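Local coordinates for protein interpain A (Prevotella intermedia, PDB 3BB7) that is made as a zymogen that activates itself autocatalytically, and probably acts as a secreted cysteine peptidase of the C10 family, at residues Trp237-Ile240 and Val241-Glu244. The protein carries 1 engineered substitution. Numbering follows the deposited sequence.
Sequences WMDI and VFSE
The phenyl ring of Phe242 lies with one face over the carbonyl oxygen of Met238, which sits 3.2 Å from the ring plane and is offset toward the rim on the CG–CD2 side. At the edge, near the plane, is Asp239 OD2, 4.1 Å from Phe242 CD2, its carboxylate turned 54° from the ring. The Met238 side chain, bent at chi2 and chi3, folds back so that its methyl CE lies on the same side of the ring as the oxygen, just beyond the CZ–CE1 rim and 3.9 Å from Phe242 CZ, while Met238 CB touches CE2. CE also approaches the CB of Val241 more loosely. The same Met238 oxygen accepts a nearly straight hydrogen bond of 2.9 Å from Phe242 N; Phe242 thus meets this oxygen twice, with its N-H and with its ring face.

One turn after Asp239, in one of two modelled conformers, Ser243 OG stands between its own backbone N and carbonyl carbon (chi1 67°) and thereby leans back over the preceding turn. In that conformer it lies 2.9 Å from Asp239 O and 3.0 Å from Ile240 O; its single proton can serve either. Asp239 O is held in any case by Ser243 N, and Ile240 O by Glu244 N, with Glu244 CG packed against that oxygen. Glu244 OE1 bonds His249 ND1, while the Phe242 ring meets Tyr274. The successive i to i+4 backbone bonds, starting with Val241 N to Trp237 O, are those of a regular alpha-helix, here helix 234-246, whose Trp237, Ile240 and Val241 face strands 225-228 and 312-315, at one end of the long antiparallel sheet that the peptidase part shares with the N-terminal prosegment.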
# COMPACT_ATOMS: atom_id res chain seq x y z
N TRP A 237 -5.85 -9.16 14.46
CA TRP A 237 -5.35 -8.57 13.21
C TRP A 237 -3.82 -8.36 13.27
O TRP A 237 -3.11 -8.73 12.32
CB TRP A 237 -6.06 -7.23 13.02
CG TRP A 237 -5.84 -6.57 11.71
CD1 TRP A 237 -5.10 -5.44 11.47
CD2 TRP A 237 -6.38 -6.97 10.44
NE1 TRP A 237 -5.15 -5.10 10.14
CE2 TRP A 237 -5.95 -6.01 9.49
CE3 TRP A 237 -7.22 -8.01 10.03
CZ2 TRP A 237 -6.32 -6.08 8.14
CZ3 TRP A 237 -7.58 -8.08 8.69
CH2 TRP A 237 -7.13 -7.12 7.77
N MET A 238 -3.31 -7.83 14.38
CA MET A 238 -1.88 -7.58 14.44
C MET A 238 -1.13 -8.90 14.49
O MET A 238 -0.07 -9.00 13.92
CB MET A 238 -1.51 -6.71 15.64
CG MET A 238 -2.00 -5.28 15.54
SD MET A 238 -1.69 -4.47 13.96
CE MET A 238 0.10 -4.53 13.80
N ASP A 239 -1.70 -9.94 15.08
CA ASP A 239 -1.01 -11.25 15.04
C ASP A 239 -0.88 -11.80 13.60
O ASP A 239 0.14 -12.43 13.28
CB ASP A 239 -1.70 -12.24 15.97
CG ASP A 239 -1.29 -12.04 17.44
OD1 ASP A 239 -1.91 -12.68 18.32
OD2 ASP A 239 -0.35 -11.23 17.73
N ILE A 240 -1.87 -11.54 12.76
CA ILE A 240 -1.75 -11.92 11.35
C ILE A 240 -0.59 -11.15 10.72
O ILE A 240 0.25 -11.73 10.02
CB ILE A 240 -3.06 -11.67 10.57
CG1 ILE A 240 -4.14 -12.62 11.09
CG2 ILE A 240 -2.82 -11.87 9.08
CD1 ILE A 240 -5.52 -12.28 10.57
N VAL A 241 -0.55 -9.83 10.93
CA VAL A 241 0.54 -9.03 10.39
C VAL A 241 1.91 -9.54 10.87
O VAL A 241 2.82 -9.79 10.04
CB VAL A 241 0.38 -7.54 10.75
CG1 VAL A 241 1.61 -6.74 10.27
CG2 VAL A 241 -0.92 -6.99 10.08
N PHE A 242 2.08 -9.74 12.17
CA PHE A 242 3.39 -10.21 12.67
C PHE A 242 3.76 -11.59 12.16
O PHE A 242 4.92 -11.83 11.81
CB PHE A 242 3.45 -10.20 14.19
CG PHE A 242 3.17 -8.86 14.82
CD1 PHE A 242 3.65 -7.67 14.26
CD2 PHE A 242 2.42 -8.81 16.00
CE1 PHE A 242 3.38 -6.43 14.89
CE2 PHE A 242 2.15 -7.60 16.65
CZ PHE A 242 2.63 -6.40 16.10
N SER A 243 2.79 -12.49 12.11
CA SER A 243 3.05 -13.84 11.64
C SER A 243 3.45 -13.84 10.15
O SER A 243 4.42 -14.56 9.74
CB SER A 243 1.90 -14.79 11.96
OG SER A 243 0.74 -14.46 11.25
N GLU A 244 2.76 -13.05 9.33
CA GLU A 244 3.06 -13.06 7.92
C GLU A 244 4.44 -12.44 7.67
O GLU A 244 5.23 -12.94 6.89
CB GLU A 244 1.99 -12.32 7.13
CG GLU A 244 0.71 -13.07 7.04
CD GLU A 244 0.75 -14.24 6.10
OE1 GLU A 244 1.71 -14.38 5.30
OE2 GLU A 244 -0.22 -15.02 6.14